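Protein tyrosine phosphatase PRL-1 (Leishmania major, PDB 3S4O) dephosphorylates phosphotyrosine in proteins and may act as a virulence factor that supports survival of the parasite inside host macrophages. Local coordinates at residues G47-V52 and G68-S73; L22-I27 and P109-V114; L126-L131 and H160-Y165. One frame throughout, in Å; residues are numbered along the deposited sequence.

Contact 1 (G47-V52 and G68-S73)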
loop_
_atom_site.group_PDB
_atom_site.type_symbol
_atom_site.label_atom_id
_atom_site.label_comp_id
_atom_site.label_asym_id
_atom_site.label_seq_id
_atom_site.Cartn_x
_atom_site.Cartn_y
_atom_site.Cartn_z
ATOM N N GLY A 47 -7.021 -7.790 9.409
ATOM C CA GLY A 47 -6.818 -6.612 10.215
ATOM C C GLY A 47 -6.609 -5.314 9.471
ATOM O O GLY A 47 -6.040 -4.373 10.024
ATOM N N VAL A 48 -7.109 -5.231 8.239
ATOM C CA VAL A 48 -6.872 -4.049 7.426
ATOM C C VAL A 48 -7.497 -2.801 8.037
ATOM O O VAL A 48 -8.680 -2.762 8.340
ATOM C CB VAL A 48 -7.351 -4.216 5.967
ATOM C CG1 VAL A 48 -7.230 -2.883 5.231
ATOM C CG2 VAL A 48 -6.519 -5.310 5.266
ATOM N N ARG A 49 -6.674 -1.772 8.171
ATOM C CA ARG A 49 -7.068 -0.498 8.758
ATOM C C ARG A 49 -7.427 0.504 7.652
ATOM O O ARG A 49 -8.400 1.253 7.753
ATOM C CB ARG A 49 -5.903 0.024 9.632
ATOM C CG ARG A 49 -6.133 1.364 10.333
ATOM C CD ARG A 49 -7.163 1.281 11.464
ATOM N NE ARG A 49 -8.537 1.394 10.973
ATOM C CZ ARG A 49 -9.150 2.539 10.657
ATOM N NH1 ARG A 49 -8.540 3.716 10.796
ATOM N NH2 ARG A 49 -10.404 2.509 10.210
ATOM N N HIS A 50 -6.607 0.506 6.610
ATOM C CA HIS A 50 -6.707 1.465 5.508
ATOM C C HIS A 50 -6.716 0.719 4.172
ATOM O O HIS A 50 -5.936 -0.199 3.969
ATOM C CB HIS A 50 -5.509 2.421 5.526
ATOM C CG HIS A 50 -5.498 3.358 6.691
ATOM N ND1 HIS A 50 -6.371 4.423 6.795
ATOM C CD2 HIS A 50 -4.724 3.393 7.803
ATOM C CE1 HIS A 50 -6.149 5.063 7.931
ATOM N NE2 HIS A 50 -5.151 4.460 8.561
ATOM N N LEU A 51 -7.614 1.118 3.288
ATOM C CA LEU A 51 -7.661 0.591 1.930
ATOM C C LEU A 51 -7.478 1.735 0.960
ATOM O O LEU A 51 -8.248 2.695 0.975
ATOM C CB LEU A 51 -8.971 -0.133 1.641
ATOM C CG LEU A 51 -9.060 -0.884 0.296
ATOM C CD1 LEU A 51 -8.004 -1.955 0.126
ATOM C CD2 LEU A 51 -10.451 -1.490 0.125
ATOM N N VAL A 52 -6.437 1.628 0.141
ATOM C CA VAL A 52 -6.097 2.656 -0.841
ATOM C C VAL A 52 -6.373 2.121 -2.235
ATOM O O VAL A 52 -5.820 1.093 -2.652
ATOM C CB VAL A 52 -4.616 3.089 -0.722
ATOM C CG1 VAL A 52 -4.265 4.185 -1.746
ATOM C CG2 VAL A 52 -4.321 3.575 0.685
ATOM N N GLY A 68 -15.702 -0.330 9.161
ATOM C CA GLY A 68 -14.568 0.013 9.999
ATOM C C GLY A 68 -13.249 0.163 9.280
ATOM O O GLY A 68 -12.217 0.308 9.930
ATOM N N ILE A 69 -13.284 0.127 7.948
ATOM C CA ILE A 69 -12.083 0.303 7.137
ATOM C C ILE A 69 -12.092 1.676 6.464
ATOM O O ILE A 69 -13.057 2.049 5.801
ATOM C CB ILE A 69 -11.944 -0.800 6.075
ATOM C CG1 ILE A 69 -11.707 -2.162 6.746
ATOM C CG2 ILE A 69 -10.777 -0.500 5.163
ATOM C CD1 ILE A 69 -12.193 -3.334 5.921
ATOM N N ASP A 70 -11.017 2.434 6.659
ATOM C CA ASP A 70 -10.885 3.742 6.025
ATOM C C ASP A 70 -10.512 3.503 4.563
ATOM O O ASP A 70 -9.553 2.780 4.276
ATOM C CB ASP A 70 -9.808 4.581 6.719
ATOM C CG ASP A 70 -10.177 4.957 8.175
ATOM O OD1 ASP A 70 -9.428 5.737 8.822
ATOM O OD2 ASP A 70 -11.214 4.468 8.694
ATOM N N VAL A 71 -11.289 4.076 3.645
ATOM C CA VAL A 71 -11.012 3.948 2.216
ATOM C C VAL A 71 -10.528 5.270 1.628
ATOM O O VAL A 71 -11.074 6.333 1.906
ATOM C CB VAL A 71 -12.217 3.430 1.404
ATOM C CG1 VAL A 71 -11.809 3.215 -0.045
ATOM C CG2 VAL A 71 -12.721 2.132 1.979
ATOM N N HIS A 72 -9.488 5.171 0.812
ATOM C CA HIS A 72 -8.826 6.327 0.235
ATOM C C HIS A 72 -8.793 6.149 -1.286
ATOM O O HIS A 72 -8.215 5.195 -1.786
ATOM C CB HIS A 72 -7.397 6.452 0.780
ATOM C CG HIS A 72 -7.299 6.464 2.278
ATOM N ND1 HIS A 72 -7.269 7.626 3.018
ATOM C CD2 HIS A 72 -7.188 5.452 3.175
ATOM C CE1 HIS A 72 -7.177 7.329 4.305
ATOM N NE2 HIS A 72 -7.126 6.014 4.428
ATOM N N SER A 73 -9.414 7.071 -2.007
ATOM C CA SER A 73 -9.535 6.973 -3.471
ATOM C C SER A 73 -8.611 7.981 -4.127
ATOM O O SER A 73 -8.979 9.136 -4.320
ATOM C CB SER A 73 -10.988 7.206 -3.921
ATOM O OG SER A 73 -11.877 6.274 -3.313
#
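Arg-49 and Asp-70 form a salt bridge. NH2 of Arg-49 lies 2.6 Å from OD2 of Asp-70 and meets it from above the carboxylate plane. The two planes stand 86° apart, and the second bond, NH1 to OD1 of Asp-70, is weak. The same NH2 also donates to the backbone O of Gly-68 at 2.9 Å, and here the acceptor lies in the guanidinium plane. The Arg-49 chain sets off away from strand 70-73, is bent at chi2 and chi3, and its end comes nearer again.

His-50 and His-72 are joined by a hydrogen bond, ND1 of His-50 to NE2 of His-72, 3.0 Å. Either nitrogen could be the donor. Neither ring lies over the face of the other, and their planes are 45° apart. NE2 of His-50 is bonded to Glu-97 of helix 84-103, so the imidazole links that helix to the edge strand.

The backbones pair in parallel, as expected for the beta-alpha-beta unit made by strand 48-53, helix 62-65 and strand 70-73 in the phosphatase sheet. Asp-70 N donates to Arg-49 O, Leu-51 N to Asp-70 O (2.7 Å) and His-72 N to Leu-51 O (2.8 Å). Strand 70-73 is the outermost strand on this side.

Ile-69 packs beside Leu-51: its CG2 lies 4.0 Å from CB of Leu-51 and also approaches CG1 of Val-48. Leu-43 of helix 36-44 touches Val-48, Leu-51 and Ile-69.

Contact 2 (L22-I27 and P109-V114); sequences LFHFLI and PPTIGV
Phe-23 lies alongside Ile-112, and its CD1 touches CD1 of Ile-112 at 3.8 Å. Both side chains point the same way. CG of Pro-110 approaches the edge of the same ring, near its plane. These residues belong to two neighbouring parallel strands, 21-28 and 111-115, in the central sheet of the phosphatase fold. Strand 111-115 leads into the loop that holds Cys-116, the predicted phosphocysteine nucleophile.

Phe-25 lies on the same face as Ile-112, alongside it. Its CD1 comes 4.0 Å from CB of Ile-112, and Ile-112 O sits near the plane of the ring at its edge. CG of Phe-25 is anti to the carbonyl carbon (chi1 -64°), beside the backbone N; the ring beyond it leans nearer to strand 111-115. Val-127 and Ala-130 of helix 122-133 pack on Phe-25, while Leu-94 of helix 84-103 packs on Ile-112.

Four backbone bonds hold the strands in register. His-24 N donates to Pro-110 O and Leu-26 N to Ile-112 O. In return Ile-112 N reaches His-24 O at 2.8 Å and Val-114 N reaches Leu-26 O at 2.9 Å. Pro-110 has no N-H to give, but its carbonyl still starts the pairing.

His-24, Leu-26 and Thr-111 occupy the other face. CD1 of Leu-26 meets CG2 of Thr-111 at 3.8 Å. OG1 of Thr-111 lies 3.5 Å from CB of His-24 and makes a weak hydrogen bond to Arg-46 O. ND1 of His-24 is bonded to Asp-11 of strand 7-13. A water accepts a weak bond from NE2 of His-24, 2.8 Å away, and donates another weak one to Pro-109 O.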
loop_
_atom_site.group_PDB
_atom_site.type_symbol
_atom_site.label_atom_id
_atom_site.label_comp_id
_atom_site.label_asym_id
_atom_site.label_seq_id
_atom_site.Cartn_x
_atom_site.Cartn_y
_atom_site.Cartn_z
ATOM N N LEU A 22 7.011 -1.783 10.988
ATOM C CA LEU A 22 6.330 -0.484 11.025
ATOM C C LEU A 22 4.920 -0.574 10.448
ATOM O O LEU A 22 3.960 -0.106 11.064
ATOM C CB LEU A 22 7.097 0.562 10.214
ATOM C CG LEU A 22 8.129 1.505 10.844
ATOM C CD1 LEU A 22 8.603 1.046 12.200
ATOM C CD2 LEU A 22 9.283 1.699 9.878
ATOM N N PHE A 23 4.823 -1.140 9.241
ATOM C CA PHE A 23 3.549 -1.365 8.540
ATOM C C PHE A 23 3.541 -2.715 7.833
ATOM O O PHE A 23 4.570 -3.165 7.320
ATOM C CB PHE A 23 3.297 -0.327 7.432
ATOM C CG PHE A 23 3.652 1.070 7.795
ATOM C CD1 PHE A 23 2.767 1.842 8.528
ATOM C CD2 PHE A 23 4.854 1.643 7.357
ATOM C CE1 PHE A 23 3.078 3.150 8.853
ATOM C CE2 PHE A 23 5.177 2.955 7.680
ATOM C CZ PHE A 23 4.285 3.703 8.436
ATOM N N HIS A 24 2.369 -3.336 7.774
ATOM C CA HIS A 24 2.157 -4.503 6.932
ATOM C C HIS A 24 1.443 -4.003 5.680
ATOM O O HIS A 24 0.342 -3.479 5.774
ATOM C CB HIS A 24 1.265 -5.557 7.604
ATOM C CG HIS A 24 1.847 -6.191 8.834
ATOM N ND1 HIS A 24 2.897 -7.085 8.797
ATOM C CD2 HIS A 24 1.466 -6.120 10.132
ATOM C CE1 HIS A 24 3.150 -7.518 10.025
ATOM N NE2 HIS A 24 2.298 -6.943 10.854
ATOM N N PHE A 25 2.058 -4.168 4.512
ATOM C CA PHE A 25 1.381 -3.821 3.258
ATOM C C PHE A 25 0.824 -5.034 2.539
ATOM O O PHE A 25 1.504 -6.053 2.381
ATOM C CB PHE A 25 2.300 -3.043 2.324
ATOM C CG PHE A 25 2.702 -1.712 2.873
ATOM C CD1 PHE A 25 1.760 -0.709 3.029
ATOM C CD2 PHE A 25 4.012 -1.475 3.266
ATOM C CE1 PHE A 25 2.107 0.516 3.554
ATOM C CE2 PHE A 25 4.375 -0.247 3.790
ATOM C CZ PHE A 25 3.421 0.751 3.942
ATOM N N LEU A 26 -0.433 -4.909 2.125
ATOM C CA LEU A 26 -1.097 -5.910 1.319
ATOM C C LEU A 26 -1.339 -5.353 -0.063
ATOM O O LEU A 26 -2.096 -4.396 -0.209
ATOM C CB LEU A 26 -2.447 -6.279 1.919
ATOM C CG LEU A 26 -2.541 -7.434 2.895
ATOM C CD1 LEU A 26 -4.000 -7.521 3.359
ATOM C CD2 LEU A 26 -2.100 -8.758 2.241
ATOM N N ILE A 27 -0.689 -5.929 -1.067
ATOM C CA ILE A 27 -1.011 -5.653 -2.453
ATOM C C ILE A 27 -2.139 -6.605 -2.869
ATOM O O ILE A 27 -1.989 -7.819 -2.840
ATOM C CB ILE A 27 0.180 -5.840 -3.412
ATOM C CG1 ILE A 27 1.366 -4.944 -3.014
ATOM C CG2 ILE A 27 -0.257 -5.467 -4.852
ATOM C CD1 ILE A 27 2.659 -5.295 -3.707
ATOM N N PRO A 109 1.346 -3.022 14.672
ATOM C CA PRO A 109 1.570 -2.521 13.314
ATOM C C PRO A 109 0.331 -2.655 12.427
ATOM O O PRO A 109 -0.214 -3.741 12.289
ATOM C CB PRO A 109 2.719 -3.394 12.800
ATOM C CG PRO A 109 3.466 -3.800 14.047
ATOM C CD PRO A 109 2.417 -3.953 15.102
ATOM N N PRO A 110 -0.138 -1.550 11.869
ATOM C CA PRO A 110 -1.272 -1.590 10.959
ATOM C C PRO A 110 -1.001 -2.322 9.656
ATOM O O PRO A 110 0.113 -2.279 9.125
ATOM C CB PRO A 110 -1.537 -0.121 10.637
ATOM C CG PRO A 110 -0.344 0.602 11.024
ATOM C CD PRO A 110 0.545 -0.251 11.850
ATOM N N THR A 111 -2.038 -2.997 9.173
ATOM C CA THR A 111 -2.071 -3.531 7.836
ATOM C C THR A 111 -2.769 -2.501 6.959
ATOM O O THR A 111 -3.828 -1.963 7.308
ATOM C CB THR A 111 -2.765 -4.906 7.774
ATOM O OG1 THR A 111 -2.056 -5.829 8.608
ATOM C CG2 THR A 111 -2.769 -5.453 6.348
ATOM N N ILE A 112 -2.131 -2.197 5.838
ATOM C CA ILE A 112 -2.631 -1.207 4.910
ATOM C C ILE A 112 -2.728 -1.863 3.559
ATOM O O ILE A 112 -1.745 -2.384 3.047
ATOM C CB ILE A 112 -1.716 0.034 4.867
ATOM C CG1 ILE A 112 -1.787 0.766 6.221
ATOM C CG2 ILE A 112 -2.089 0.972 3.694
ATOM C CD1 ILE A 112 -0.515 1.451 6.586
ATOM N N GLY A 113 -3.931 -1.870 3.001
ATOM C CA GLY A 113 -4.183 -2.497 1.710
ATOM C C GLY A 113 -4.120 -1.509 0.567
ATOM O O GLY A 113 -4.466 -0.342 0.722
ATOM N N VAL A 114 -3.661 -1.993 -0.583
ATOM C CA VAL A 114 -3.572 -1.200 -1.795
ATOM C C VAL A 114 -3.956 -2.038 -3.014
ATOM O O VAL A 114 -3.401 -3.098 -3.242
ATOM C CB VAL A 114 -2.155 -0.611 -2.020
ATOM C CG1 VAL A 114 -2.193 0.438 -3.117
ATOM C CG2 VAL A 114 -1.596 0.000 -0.747
HETATM O O HOH W 1 0.228 -7.013 12.776
#

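Contact 3 (L126-L131 and H160-Y165)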
loop_
_atom_site.group_PDB
_atom_site.type_symbol
_atom_site.label_atom_id
_atom_site.label_comp_id
_atom_site.label_asym_id
_atom_site.label_seq_id
_atom_site.Cartn_x
_atom_site.Cartn_y
_atom_site.Cartn_z
ATOM N N LEU A 126 3.639 2.334 -4.856
ATOM C CA LEU A 126 3.369 3.007 -3.573
ATOM C C LEU A 126 4.027 2.262 -2.433
ATOM O O LEU A 126 4.567 2.862 -1.497
ATOM C CB LEU A 126 1.867 3.095 -3.287
ATOM C CG LEU A 126 1.123 4.300 -3.884
ATOM C CD1 LEU A 126 -0.148 4.524 -3.080
ATOM C CD2 LEU A 126 1.958 5.590 -3.925
ATOM N N VAL A 127 3.958 0.941 -2.497
ATOM C CA VAL A 127 4.560 0.103 -1.463
ATOM C C VAL A 127 6.072 0.241 -1.514
ATOM O O VAL A 127 6.719 0.423 -0.485
ATOM C CB VAL A 127 4.129 -1.356 -1.604
ATOM C CG1 VAL A 127 4.939 -2.251 -0.690
ATOM C CG2 VAL A 127 2.648 -1.470 -1.304
ATOM N N ALA A 128 6.621 0.200 -2.722
ATOM C CA ALA A 128 8.053 0.364 -2.932
ATOM C C ALA A 128 8.516 1.665 -2.291
ATOM O O ALA A 128 9.521 1.714 -1.596
ATOM C CB ALA A 128 8.370 0.362 -4.415
ATOM N N LEU A 129 7.758 2.722 -2.524
ATOM C CA LEU A 129 8.097 4.029 -1.998
ATOM C C LEU A 129 8.099 4.059 -0.477
ATOM O O LEU A 129 8.942 4.729 0.118
ATOM C CB LEU A 129 7.101 5.061 -2.489
ATOM C CG LEU A 129 7.320 6.450 -1.868
ATOM C CD1 LEU A 129 8.362 7.240 -2.634
ATOM C CD2 LEU A 129 6.024 7.195 -1.753
ATOM N N ALA A 130 7.123 3.386 0.136
ATOM C CA ALA A 130 7.050 3.294 1.601
ATOM C C ALA A 130 8.300 2.612 2.147
ATOM O O ALA A 130 8.852 3.040 3.163
ATOM C CB ALA A 130 5.798 2.548 2.050
ATOM N N LEU A 131 8.749 1.563 1.459
ATOM C CA LEU A 131 9.960 0.833 1.850
ATOM C C LEU A 131 11.187 1.740 1.796
ATOM O O LEU A 131 12.069 1.658 2.652
ATOM C CB LEU A 131 10.210 -0.391 0.953
ATOM C CG LEU A 131 9.279 -1.603 1.083
ATOM C CD1 LEU A 131 9.590 -2.612 -0.012
ATOM C CD2 LEU A 131 9.418 -2.266 2.426
ATOM N N HIS A 160 12.420 4.333 -12.817
ATOM C CA HIS A 160 13.213 5.560 -12.872
ATOM C C HIS A 160 12.797 6.537 -11.774
ATOM O O HIS A 160 13.648 7.106 -11.084
ATOM C CB HIS A 160 13.112 6.224 -14.255
ATOM C CG HIS A 160 14.040 5.637 -15.284
ATOM N ND1 HIS A 160 13.622 5.259 -16.543
ATOM C CD2 HIS A 160 15.369 5.372 -15.238
ATOM C CE1 HIS A 160 14.649 4.783 -17.227
ATOM N NE2 HIS A 160 15.722 4.846 -16.459
ATOM N N TRP A 161 11.490 6.705 -11.601
ATOM C CA TRP A 161 10.950 7.648 -10.624
ATOM C C TRP A 161 11.329 7.294 -9.185
ATOM O O TRP A 161 11.696 8.167 -8.410
ATOM C CB TRP A 161 9.431 7.733 -10.761
ATOM C CG TRP A 161 8.778 8.538 -9.697
ATOM C CD1 TRP A 161 8.615 9.890 -9.671
ATOM C CD2 TRP A 161 8.206 8.037 -8.487
ATOM N NE1 TRP A 161 7.972 10.261 -8.520
ATOM C CE2 TRP A 161 7.711 9.141 -7.773
ATOM C CE3 TRP A 161 8.068 6.758 -7.936
ATOM C CZ2 TRP A 161 7.078 9.009 -6.532
ATOM C CZ3 TRP A 161 7.431 6.624 -6.704
ATOM C CH2 TRP A 161 6.956 7.741 -6.014
ATOM N N ILE A 162 11.226 6.019 -8.836
ATOM C CA ILE A 162 11.591 5.577 -7.485
ATOM C C ILE A 162 13.107 5.653 -7.238
ATOM O O ILE A 162 13.542 5.928 -6.127
ATOM C CB ILE A 162 10.993 4.204 -7.108
ATOM C CG1 ILE A 162 10.964 4.088 -5.572
ATOM C CG2 ILE A 162 11.748 3.073 -7.761
ATOM C CD1 ILE A 162 10.169 2.924 -5.031
ATOM N N THR A 163 13.906 5.422 -8.275
ATOM C CA THR A 163 15.365 5.588 -8.186
ATOM C C THR A 163 15.782 7.040 -7.956
ATOM O O THR A 163 16.845 7.303 -7.387
ATOM C CB THR A 163 16.039 5.076 -9.476
ATOM O OG1 THR A 163 15.907 3.650 -9.534
ATOM C CG2 THR A 163 17.518 5.469 -9.546
ATOM N N LYS A 164 14.931 7.966 -8.398
ATOM C CA LYS A 164 15.208 9.414 -8.350
ATOM C C LYS A 164 14.641 10.137 -7.110
ATOM O O LYS A 164 15.076 11.241 -6.778
ATOM C CB LYS A 164 14.662 10.078 -9.624
ATOM C CG LYS A 164 15.712 10.478 -10.626
ATOM C CD LYS A 164 16.150 11.951 -10.477
ATOM C CE LYS A 164 15.016 12.914 -10.807
ATOM N NZ LYS A 164 15.383 14.320 -10.491
ATOM N N TYR A 165 13.678 9.508 -6.440
ATOM C CA TYR A 165 12.930 10.129 -5.332
ATOM C C TYR A 165 13.754 10.506 -4.105
ATOM O O TYR A 165 14.509 9.692 -3.558
ATOM C CB TYR A 165 11.778 9.197 -4.872
ATOM C CG TYR A 165 11.177 9.476 -3.498
ATOM C CD1 TYR A 165 10.088 10.319 -3.352
ATOM C CD2 TYR A 165 11.686 8.858 -2.352
ATOM C CE1 TYR A 165 9.538 10.568 -2.100
ATOM C CE2 TYR A 165 11.141 9.094 -1.103
ATOM C CZ TYR A 165 10.067 9.952 -0.981
ATOM O OH TYR A 165 9.531 10.189 0.270
#
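Trp-161 and Tyr-165 both reach CD1 of Leu-129, where helix 156-164 packs beside helix 122-133. The pair belongs to the helical layer on one side of the phosphatase sheet. The short axes run nearly parallel, at 17°, and stand 10.6 Å apart.

Trp-161 comes first. CH2 of its indole lies 3.7 Å from CD1 of Leu-129, an approach that is oblique to the ring. Its other neighbours include Pro-81 and Pro-82.

Ile-162 points toward the partner helix, to Ala-128 and the start of Leu-129. The modelled separation at Ala-128 is too short to be trusted. Ile-143 of helix 139-149 also touches Ile-162.

Tyr-165 is the first residue to leave helical geometry. Its CG is anti to the backbone N (chi1 162°), and the ring beyond it turns one face to Leu-129. The ring hydroxyl is bonded to Glu-133, the last residue of helix 122-133, which ties the tip of the ring to the same helix. The Leu-129 and Tyr-165 side chains cross at about a right angle in a CH-pi contact: CD1 of Leu-129 sits over the ring centre of Tyr-165, 3.4 Å from the centroid and 3° off the normal.

Contacts 1 and 2 share one mixed sheet, and their centres are 10 Å apart. Strands 48-53 and 111-115 are neighbours there, and His-50 O to Gly-113 N and Val-52 N to Gly-113 O are probable hydrogen bonds between them. Along the chain, contact 1 falls between the two segments of contact 2. Contact 3 comes later and lies in the helices, about 16 Å from contact 2 and 22 Å from contact 1, centre to centre. CG1 of Ile-27 packs on CG2 of Val-127, which joins sheet to helix. The P-loop, Cys-116 to Arg-122, meets the bound thiosulfate. It connects strand 111-115 of contact 2 to helix 122-133 of contact 3, whose first residue is Arg-122.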